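Periplasmic binding protein (Thermotoga lettingae TMO, PDB 4RY8) binds the sugar 5-methylthioribose and probably serves as the solute-binding component of a bacterial sugar transporter. Local coordinates at residues P87-A92 with F102-D107; T62-F67 with I75-G80; E91-G96 with N109-I114. All coordinates share one frame; numbering follows the deposited sequence.

All three interactions belong to one lobe of the binding protein, built on the parallel sheet that contains strands 74-78, 98-102 and 113-115. Interaction 2 is the fully buried one, an aliphatic helix-on-strand contact. Interactions 1 and 3 are partly buried, sharing Glu91 and Ala92 and drawing on the same helix 82-94; in each, hydrophobic side chains lie inward and a charged one lies at the rim, Lys90 or Arg110. Interactions 1 and 2 join through backbone bonds of Phe102 to Ile77 and His79, and both reach the sugar through polar side chains, whereas interaction 3 lies at the far end of the helix and holds no pocket residue.

Interaction 1: residues P87-A92 with F102-D107; sequences PKIKEA and FDLVVD. With SR1 (5-S-methyl-5-thio-alpha-D-ribofuranose), chain G.
Helix segment 87-92 passes the irregular loop 102-107 with Ile89 turned to Leu104, the CA atoms of Ile89 and Val106 lying 8.9 Å apart. Strand 74-78, helix 82-94 and strand 98-102 form a beta-alpha-beta unit of the periplasmic binding protein fold, and the loop leaves its last strand at the sugar pocket. Ile89 and Leu104 meet tip to tip, CD1 of Ile89 standing 3.9 Å from CD2 of Leu104; the extended arm of Ile89 (chi2 166°) carries its end methyl that far. At the rim Lys90, bent at chi2 (-79°), brings NZ to 3.7 Å from O of Asp107 without a bond; its salt bridge is to Asp108. At the other end of the loop, Asp103 adopts positive phi and turns its carboxylate to the ligand, while its CG sits over the centre of the Phe102 ring, 3.7 Å above the plane. Replacing Asp103 by an alanine would probably cost the sugar hydroxyl O1 this acceptor and strip that face of the Phe102 ring of its carboxylate neighbour. Gln116, Arg153, Asp231 and His79 are also hydrogen-bonded to the sugar. The hydroxyl O1 of SR1 donates a very short bond of 2.5 Å to OD2 of Asp103.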
loop_
_atom_site.group_PDB
_atom_site.type_symbol
_atom_site.label_atom_id
_atom_site.label_comp_id
_atom_site.label_asym_id
_atom_site.label_seq_id
_atom_site.Cartn_x
_atom_site.Cartn_y
_atom_site.Cartn_z
ATOM N N PRO C 87 16.010 -9.843 25.241
ATOM C CA PRO C 87 17.260 -10.322 25.866
ATOM C C PRO C 87 17.629 -11.770 25.511
ATOM O O PRO C 87 18.807 -12.107 25.399
ATOM C CB PRO C 87 16.984 -10.180 27.383
ATOM C CG PRO C 87 15.826 -9.244 27.496
ATOM C CD PRO C 87 15.004 -9.475 26.260
ATOM N N LYS C 88 16.629 -12.624 25.369
ATOM C CA LYS C 88 16.835 -13.975 24.870
ATOM C C LYS C 88 17.385 -13.949 23.431
ATOM O O LYS C 88 18.298 -14.699 23.125
ATOM C CB LYS C 88 15.533 -14.781 24.929
ATOM C CG LYS C 88 15.043 -15.047 26.348
ATOM C CD LYS C 88 15.901 -16.103 27.029
ATOM C CE LYS C 88 16.480 -15.618 28.349
ATOM N NZ LYS C 88 17.821 -16.240 28.560
ATOM N N ILE C 89 16.866 -13.049 22.598
ATOM C CA ILE C 89 17.345 -12.882 21.218
ATOM C C ILE C 89 18.798 -12.403 21.215
ATOM O O ILE C 89 19.631 -12.964 20.503
ATOM C CB ILE C 89 16.436 -11.936 20.388
ATOM C CG1 ILE C 89 15.121 -12.616 20.047
ATOM C CG2 ILE C 89 17.062 -11.555 19.057
ATOM C CD1 ILE C 89 14.054 -11.670 19.537
ATOM N N LYS C 90 19.128 -11.399 22.033
ATOM C CA LYS C 90 20.497 -10.877 22.074
ATOM C C LYS C 90 21.463 -11.917 22.593
ATOM O O LYS C 90 22.559 -12.077 22.034
ATOM C CB LYS C 90 20.609 -9.623 22.927
ATOM C CG LYS C 90 19.825 -8.448 22.382
ATOM C CD LYS C 90 20.519 -7.725 21.232
ATOM C CE LYS C 90 19.955 -6.308 21.114
ATOM N NZ LYS C 90 20.402 -5.575 19.897
ATOM N N GLU C 91 21.077 -12.617 23.669
ATOM C CA GLU C 91 21.893 -13.706 24.186
ATOM C C GLU C 91 22.197 -14.742 23.109
ATOM O O GLU C 91 23.363 -15.116 22.900
ATOM C CB GLU C 91 21.193 -14.395 25.339
ATOM C CG GLU C 91 22.013 -15.519 25.926
ATOM C CD GLU C 91 21.409 -16.086 27.192
ATOM O OE1 GLU C 91 20.478 -15.461 27.756
ATOM O OE2 GLU C 91 21.867 -17.166 27.614
ATOM N N ALA C 92 21.144 -15.208 22.447
ATOM C CA ALA C 92 21.282 -16.165 21.373
ATOM C C ALA C 92 22.301 -15.701 20.332
ATOM O O ALA C 92 23.220 -16.432 20.012
ATOM C CB ALA C 92 19.939 -16.445 20.738
ATOM N N PHE C 102 9.545 -14.088 12.144
ATOM C CA PHE C 102 8.326 -13.946 11.387
ATOM C C PHE C 102 7.432 -13.188 12.307
ATOM O O PHE C 102 7.171 -13.652 13.416
ATOM C CB PHE C 102 7.691 -15.289 11.024
ATOM C CG PHE C 102 6.342 -15.145 10.348
ATOM C CD1 PHE C 102 6.189 -14.307 9.248
ATOM C CD2 PHE C 102 5.236 -15.811 10.819
ATOM C CE1 PHE C 102 4.960 -14.138 8.656
ATOM C CE2 PHE C 102 3.984 -15.652 10.221
ATOM C CZ PHE C 102 3.855 -14.804 9.145
ATOM N N ASP C 103 6.970 -12.028 11.877
ATOM C CA ASP C 103 5.980 -11.285 12.647
ATOM C C ASP C 103 6.485 -10.826 13.992
ATOM O O ASP C 103 5.729 -10.789 14.972
ATOM C CB ASP C 103 4.670 -12.065 12.818
ATOM C CG ASP C 103 3.747 -11.974 11.594
ATOM O OD1 ASP C 103 4.006 -11.181 10.680
ATOM O OD2 ASP C 103 2.708 -12.670 11.594
ATOM N N LEU C 104 7.763 -10.432 14.044
ATOM C CA LEU C 104 8.285 -9.737 15.273
ATOM C C LEU C 104 9.333 -8.752 14.844
ATOM O O LEU C 104 10.327 -9.135 14.188
ATOM C CB LEU C 104 8.941 -10.761 16.198
ATOM C CG LEU C 104 9.608 -10.189 17.475
ATOM C CD1 LEU C 104 8.470 -9.694 18.307
ATOM C CD2 LEU C 104 10.399 -11.245 18.197
ATOM N N VAL C 105 9.177 -7.507 15.284
ATOM C CA VAL C 105 10.048 -6.421 14.897
ATOM C C VAL C 105 11.254 -6.405 15.828
ATOM O O VAL C 105 11.094 -6.310 17.026
ATOM C CB VAL C 105 9.289 -5.080 15.001
ATOM C CG1 VAL C 105 10.236 -3.892 14.838
ATOM C CG2 VAL C 105 8.152 -5.053 13.997
ATOM N N VAL C 106 12.469 -6.527 15.303
ATOM C CA VAL C 106 13.659 -6.457 16.201
ATOM C C VAL C 106 14.709 -5.448 15.743
ATOM O O VAL C 106 15.157 -5.454 14.587
ATOM C CB VAL C 106 14.260 -7.871 16.473
ATOM C CG1 VAL C 106 14.138 -8.738 15.254
ATOM C CG2 VAL C 106 15.712 -7.818 16.932
ATOM N N ASP C 107 15.114 -4.598 16.693
ATOM C CA ASP C 107 16.114 -3.551 16.488
ATOM C C ASP C 107 17.525 -4.126 16.500
ATOM O O ASP C 107 18.315 -3.804 17.363
ATOM C CB ASP C 107 15.987 -2.480 17.606
ATOM C CG ASP C 107 16.970 -1.304 17.447
ATOM O OD1 ASP C 107 17.506 -1.076 16.349
ATOM O OD2 ASP C 107 17.193 -0.584 18.439
HETATM C CS SR1 G . -2.741 -13.599 16.158
HETATM S S SR1 G . -1.751 -12.836 14.893
HETATM C C5 SR1 G . -2.660 -13.587 13.521
HETATM C C4 SR1 G . -2.081 -13.161 12.174
HETATM O O4 SR1 G . -0.745 -13.543 12.184
HETATM C C1 SR1 G . -0.347 -14.110 10.920
HETATM O O1 SR1 G . 0.618 -13.273 10.378
HETATM C C2 SR1 G . -1.554 -14.194 10.000
HETATM O O2 SR1 G . -1.553 -13.351 8.816
HETATM C C3 SR1 G . -2.683 -13.832 10.945
HETATM O O3 SR1 G . -3.615 -12.970 10.305
#

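Interaction 2: residues T62-F67 with I75-G80; sequences TMIENF and IIIDHG. With SR1 (5-S-methyl-5-thio-alpha-D-ribofuranose), chain G.
Ile64 and Phe67 of helix segment 62-67 pack onto Ile75 and Ile77 of strand 75-78, which runs nearly antiparallel to the helix (171°) with the segment axes 10.3 Å apart at their closest. No hydrogen bond links the two, and the contact between them is wholly apolar. CD1 of Ile75 is its hub: that methyl lies 4.2 Å from CB of Phe67 and 4.3 Å from CG2 of Ile64, fitting between two residues one turn apart on the helix. Farther along the strand, the side chains of Ile64 and Ile77 cross at about a right angle, CD1 against CD1 at 4.1 Å; the straight outer arm of Ile77 (chi2 -179°) carries its methyl to Ile64. Phe67 contributes the root of its side chain, since its ring leads away from the strand.

The polar interactions are gathered at and just beyond the strand's end, where His79 serves the ligand directly and Asp78 does so through it. His79 turns its ring edge to the sugar, and NE2 donates a nearly straight bond (170°) of 3.0 Å to the ring oxygen O4 of SR1, which lies in the imidazole plane. On the other side of the ring, ND1 of His79 donates to OD1 of Asp78 at 2.6 Å; the acceptor is tilted from the imidazole plane. Held by a hydrogen bond at each of its two nitrogens, the His79 ring is restrained in its rotation. CD2 of His79 also approaches the thioether sulfur S of SR1 at 3.7 Å.

Around the contact, helix 82-94 closes one flank, with Leu85 touching both Ile64 and Ile77. Strand 17-22 lies on the other, where Ala19 and Val21 receive Phe67. Within the sheet, strand 74-78 is hydrogen-bonded between strands 17-22 and 98-102.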
loop_
_atom_site.group_PDB
_atom_site.type_symbol
_atom_site.label_atom_id
_atom_site.label_comp_id
_atom_site.label_asym_id
_atom_site.label_seq_id
_atom_site.Cartn_x
_atom_site.Cartn_y
_atom_site.Cartn_z
ATOM N N THR C 62 11.230 -19.452 28.194
ATOM C CA THR C 62 11.847 -20.756 28.549
ATOM C C THR C 62 12.104 -21.650 27.327
ATOM O O THR C 62 13.100 -22.366 27.268
ATOM C CB THR C 62 10.992 -21.585 29.558
ATOM O OG1 THR C 62 9.954 -22.297 28.865
ATOM C CG2 THR C 62 10.360 -20.719 30.600
ATOM N N MET C 63 11.203 -21.632 26.353
ATOM C CA MET C 63 11.426 -22.426 25.136
ATOM C C MET C 63 12.650 -21.920 24.368
ATOM O O MET C 63 13.439 -22.712 23.847
ATOM C CB MET C 63 10.175 -22.437 24.242
ATOM C CG MET C 63 8.994 -23.177 24.847
ATOM S SD MET C 63 7.378 -22.944 24.093
ATOM C CE MET C 63 6.506 -24.312 24.850
ATOM N N ILE C 64 12.813 -20.603 24.297
ATOM C CA ILE C 64 13.918 -20.036 23.535
ATOM C C ILE C 64 15.207 -20.400 24.244
ATOM O O ILE C 64 16.151 -20.893 23.652
ATOM C CB ILE C 64 13.767 -18.506 23.357
ATOM C CG1 ILE C 64 12.640 -18.218 22.356
ATOM C CG2 ILE C 64 15.085 -17.884 22.882
ATOM C CD1 ILE C 64 12.125 -16.804 22.394
ATOM N N GLU C 65 15.204 -20.181 25.543
ATOM C CA GLU C 65 16.278 -20.585 26.427
ATOM C C GLU C 65 16.632 -22.080 26.311
ATOM O O GLU C 65 17.818 -22.419 26.280
ATOM C CB GLU C 65 15.897 -20.133 27.847
ATOM C CG GLU C 65 16.437 -20.880 29.032
ATOM C CD GLU C 65 15.627 -20.525 30.280
ATOM O OE1 GLU C 65 15.525 -21.376 31.183
ATOM O OE2 GLU C 65 15.057 -19.403 30.346
ATOM N N ASN C 66 15.642 -22.970 26.208
ATOM C CA ASN C 66 15.967 -24.403 26.033
ATOM C C ASN C 66 16.761 -24.556 24.751
ATOM O O ASN C 66 17.753 -25.275 24.729
ATOM C CB ASN C 66 14.712 -25.301 25.951
ATOM C CG ASN C 66 13.906 -25.310 27.245
ATOM O OD1 ASN C 66 12.729 -25.694 27.265
ATOM N ND2 ASN C 66 14.532 -24.868 28.329
ATOM N N PHE C 67 16.341 -23.870 23.687
ATOM C CA PHE C 67 17.046 -24.017 22.411
ATOM C C PHE C 67 18.448 -23.398 22.438
ATOM O O PHE C 67 19.371 -23.907 21.768
ATOM C CB PHE C 67 16.190 -23.516 21.245
ATOM C CG PHE C 67 15.020 -24.412 20.952
ATOM C CD1 PHE C 67 15.217 -25.769 20.714
ATOM C CD2 PHE C 67 13.725 -23.921 20.947
ATOM C CE1 PHE C 67 14.153 -26.607 20.455
ATOM C CE2 PHE C 67 12.653 -24.756 20.691
ATOM C CZ PHE C 67 12.870 -26.099 20.455
ATOM N N ILE C 75 17.507 -20.098 15.520
ATOM C CA ILE C 75 16.143 -19.992 15.987
ATOM C C ILE C 75 15.261 -19.101 15.078
ATOM O O ILE C 75 15.615 -17.948 14.767
ATOM C CB ILE C 75 16.140 -19.460 17.439
ATOM C CG1 ILE C 75 17.056 -20.317 18.297
ATOM C CG2 ILE C 75 14.739 -19.497 18.018
ATOM C CD1 ILE C 75 17.276 -19.786 19.696
ATOM N N ILE C 76 14.102 -19.621 14.681
ATOM C CA ILE C 76 13.053 -18.798 14.138
ATOM C C ILE C 76 12.104 -18.390 15.279
ATOM O O ILE C 76 11.513 -19.233 15.967
ATOM C CB ILE C 76 12.261 -19.531 13.048
ATOM C CG1 ILE C 76 13.243 -20.076 12.007
ATOM C CG2 ILE C 76 11.250 -18.610 12.390
ATOM C CD1 ILE C 76 12.707 -21.259 11.245
ATOM N N ILE C 77 11.984 -17.096 15.490
ATOM C CA ILE C 77 10.992 -16.560 16.383
ATOM C C ILE C 77 9.740 -16.080 15.634
ATOM O O ILE C 77 9.750 -15.113 14.853
ATOM C CB ILE C 77 11.576 -15.494 17.273
ATOM C CG1 ILE C 77 12.786 -16.090 17.997
ATOM C CG2 ILE C 77 10.519 -15.049 18.271
ATOM C CD1 ILE C 77 13.450 -15.143 18.936
ATOM N N ASP C 78 8.643 -16.771 15.924
ATOM C CA ASP C 78 7.378 -16.574 15.288
ATOM C C ASP C 78 6.382 -15.886 16.224
ATOM O O ASP C 78 5.933 -16.500 17.176
ATOM C CB ASP C 78 6.878 -17.951 14.932
ATOM C CG ASP C 78 5.831 -17.921 13.912
ATOM O OD1 ASP C 78 4.847 -17.221 14.188
ATOM O OD2 ASP C 78 6.013 -18.573 12.849
ATOM N N HIS C 79 6.004 -14.659 15.884
ATOM C CA HIS C 79 5.199 -13.790 16.717
ATOM C C HIS C 79 5.951 -13.488 18.025
ATOM O O HIS C 79 7.189 -13.484 18.050
ATOM C CB HIS C 79 3.797 -14.338 16.923
ATOM C CG HIS C 79 2.991 -14.387 15.674
ATOM N ND1 HIS C 79 3.415 -15.070 14.564
ATOM C CD2 HIS C 79 1.802 -13.833 15.346
ATOM C CE1 HIS C 79 2.527 -14.942 13.604
ATOM N NE2 HIS C 79 1.535 -14.201 14.045
ATOM N N GLY C 80 5.207 -13.244 19.098
ATOM C CA GLY C 80 5.784 -12.892 20.380
ATOM C C GLY C 80 5.807 -11.388 20.470
ATOM O O GLY C 80 5.401 -10.724 19.563
HETATM C CS SR1 G . -2.741 -13.599 16.158
HETATM S S SR1 G . -1.751 -12.836 14.893
HETATM C C5 SR1 G . -2.660 -13.587 13.521
HETATM C C4 SR1 G . -2.081 -13.161 12.174
HETATM O O4 SR1 G . -0.745 -13.543 12.184
HETATM C C1 SR1 G . -0.347 -14.110 10.920
HETATM O O1 SR1 G . 0.618 -13.273 10.378
HETATM C C2 SR1 G . -1.554 -14.194 10.000
HETATM O O2 SR1 G . -1.553 -13.351 8.816
HETATM C C3 SR1 G . -2.683 -13.832 10.945
HETATM O O3 SR1 G . -3.615 -12.970 10.305
#

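Interaction 3: residues E91-G96 with N109-I114; sequences EALDRG and NRVPEI
Leu93, near the end of helix 82-94, packs against one face of the guanidinium of Arg110 and against Val111, and these three side chains carry most of the contact. The aliphatic residue meets the flat cation closely: CB of Leu93 stands 3.6 Å from the guanidinium plane of Arg110, offset toward the rim, and CD1 of Leu93 comes within 3.5 Å of NH2 of Arg110. On the inner side, the same CD1 of Leu93 lies 4.0 Å from CG2 of Val111, the two side chains crossing at about a right angle. Leu93 is thus shared between a buried valine and an exposed arginine.

Asp94 adds a charge at the edge of the guanidinium. Its OD1 remains 4.1 Å from NH1 of Arg110, too far for a salt bridge, and the planes of carboxylate and guanidinium are turned 46° apart, so any attraction is probably weak and long-range. The firm partner of Arg110 is Asp108, just before this loop segment, whose OD2 forms a salt bridge with NH2 of Arg110 and also pairs with Lys90. A bend at chi3 (-67°) in the otherwise extended arginine chain lays the head group over Leu93.

Farther out, Leu93 also rests on Val99 of strand 98-102, and Val111 on Thr101 of that strand and on Val106. Beyond Pro112 the chain enters strand 113-115, where Glu113 forms salt bridges with Lys277 of its own chain and with Arg163 of the second subunit. Behind Leu93 the helix ends in a Schellman motif: Gly96, at positive phi, closes the last turn with its N bonded to O of Leu93 at 3.1 Å. The helix end and strands 98-102 and 113-115 are parts of the parallel alpha/beta lobe of the periplasmic binding protein fold.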
loop_
_atom_site.group_PDB
_atom_site.type_symbol
_atom_site.label_atom_id
_atom_site.label_comp_id
_atom_site.label_asym_id
_atom_site.label_seq_id
_atom_site.Cartn_x
_atom_site.Cartn_y
_atom_site.Cartn_z
ATOM N N GLU C 91 21.077 -12.617 23.669
ATOM C CA GLU C 91 21.893 -13.706 24.186
ATOM C C GLU C 91 22.197 -14.742 23.109
ATOM O O GLU C 91 23.363 -15.116 22.900
ATOM C CB GLU C 91 21.193 -14.395 25.339
ATOM C CG GLU C 91 22.013 -15.519 25.926
ATOM C CD GLU C 91 21.409 -16.086 27.192
ATOM O OE1 GLU C 91 20.478 -15.461 27.756
ATOM O OE2 GLU C 91 21.867 -17.166 27.614
ATOM N N ALA C 92 21.144 -15.208 22.447
ATOM C CA ALA C 92 21.282 -16.165 21.373
ATOM C C ALA C 92 22.301 -15.701 20.332
ATOM O O ALA C 92 23.220 -16.432 20.012
ATOM C CB ALA C 92 19.939 -16.445 20.738
ATOM N N LEU C 93 22.133 -14.478 19.833
ATOM C CA LEU C 93 23.070 -13.872 18.882
ATOM C C LEU C 93 24.514 -13.877 19.349
ATOM O O LEU C 93 25.416 -14.233 18.583
ATOM C CB LEU C 93 22.634 -12.442 18.545
ATOM C CG LEU C 93 21.308 -12.285 17.828
ATOM C CD1 LEU C 93 20.891 -10.824 17.847
ATOM C CD2 LEU C 93 21.394 -12.850 16.417
ATOM N N ASP C 94 24.741 -13.525 20.614
ATOM C CA ASP C 94 26.068 -13.555 21.182
ATOM C C ASP C 94 26.696 -14.956 21.249
ATOM O O ASP C 94 27.913 -15.092 21.197
ATOM C CB ASP C 94 26.062 -13.001 22.618
ATOM C CG ASP C 94 25.803 -11.527 22.671
ATOM O OD1 ASP C 94 25.873 -10.837 21.627
ATOM O OD2 ASP C 94 25.533 -11.044 23.781
ATOM N N ARG C 95 25.872 -15.971 21.433
ATOM C CA ARG C 95 26.335 -17.364 21.470
ATOM C C ARG C 95 26.569 -17.928 20.063
ATOM O O ARG C 95 27.027 -19.061 19.926
ATOM C CB ARG C 95 25.335 -18.266 22.227
ATOM C CG ARG C 95 25.187 -17.972 23.726
ATOM C CD ARG C 95 26.395 -18.442 24.521
ATOM N NE ARG C 95 27.453 -17.422 24.563
ATOM C CZ ARG C 95 28.769 -17.661 24.580
ATOM N NH1 ARG C 95 29.256 -18.904 24.542
ATOM N NH2 ARG C 95 29.616 -16.633 24.621
ATOM N N GLY C 96 26.256 -17.162 19.020
ATOM C CA GLY C 96 26.552 -17.604 17.670
ATOM C C GLY C 96 25.391 -18.323 17.032
ATOM O O GLY C 96 25.542 -18.943 15.976
ATOM N N ASN C 109 20.432 -5.415 13.348
ATOM C CA ASN C 109 20.686 -5.646 11.913
ATOM C C ASN C 109 21.083 -7.077 11.547
ATOM O O ASN C 109 21.070 -7.435 10.360
ATOM C CB ASN C 109 21.730 -4.624 11.388
ATOM C CG ASN C 109 22.134 -4.846 9.919
ATOM O OD1 ASN C 109 23.312 -5.075 9.624
ATOM N ND2 ASN C 109 21.173 -4.740 8.994
ATOM N N ARG C 110 21.392 -7.904 12.546
ATOM C CA ARG C 110 21.727 -9.319 12.321
ATOM C C ARG C 110 20.511 -10.222 12.065
ATOM O O ARG C 110 20.667 -11.336 11.551
ATOM C CB ARG C 110 22.508 -9.866 13.510
ATOM C CG ARG C 110 23.917 -9.307 13.637
ATOM C CD ARG C 110 24.583 -9.766 14.931
ATOM N NE ARG C 110 23.925 -9.191 16.092
ATOM C CZ ARG C 110 24.314 -9.352 17.354
ATOM N NH1 ARG C 110 25.370 -10.106 17.658
ATOM N NH2 ARG C 110 23.621 -8.762 18.320
ATOM N N VAL C 111 19.318 -9.722 12.400
ATOM C CA VAL C 111 18.073 -10.501 12.367
ATOM C C VAL C 111 17.145 -10.067 11.272
ATOM O O VAL C 111 16.436 -9.076 11.416
ATOM C CB VAL C 111 17.298 -10.292 13.675
ATOM C CG1 VAL C 111 16.016 -11.110 13.695
ATOM C CG2 VAL C 111 18.213 -10.623 14.843
ATOM N N PRO C 112 17.093 -10.838 10.188
ATOM C CA PRO C 112 16.094 -10.573 9.212
ATOM C C PRO C 112 14.711 -10.747 9.771
ATOM O O PRO C 112 14.474 -11.633 10.623
ATOM C CB PRO C 112 16.363 -11.606 8.101
ATOM C CG PRO C 112 17.651 -12.236 8.433
ATOM C CD PRO C 112 17.914 -12.012 9.869
ATOM N N GLU C 113 13.814 -9.890 9.296
ATOM C CA GLU C 113 12.429 -9.924 9.629
ATOM C C GLU C 113 11.575 -10.293 8.397
ATOM O O GLU C 113 11.515 -9.554 7.409
ATOM C CB GLU C 113 11.990 -8.579 10.172
ATOM C CG GLU C 113 12.672 -8.144 11.441
ATOM C CD GLU C 113 12.262 -6.734 11.832
ATOM O OE1 GLU C 113 11.133 -6.298 11.468
ATOM O OE2 GLU C 113 13.052 -6.038 12.521
ATOM N N ILE C 114 10.917 -11.446 8.489
ATOM C CA ILE C 114 9.909 -11.896 7.508
ATOM C C ILE C 114 8.532 -11.358 7.896
ATOM O O ILE C 114 8.110 -11.462 9.051
ATOM C CB ILE C 114 9.876 -13.444 7.398
ATOM C CG1 ILE C 114 11.270 -13.972 7.027
ATOM C CG2 ILE C 114 8.864 -13.870 6.350
ATOM C CD1 ILE C 114 11.456 -15.479 7.104
#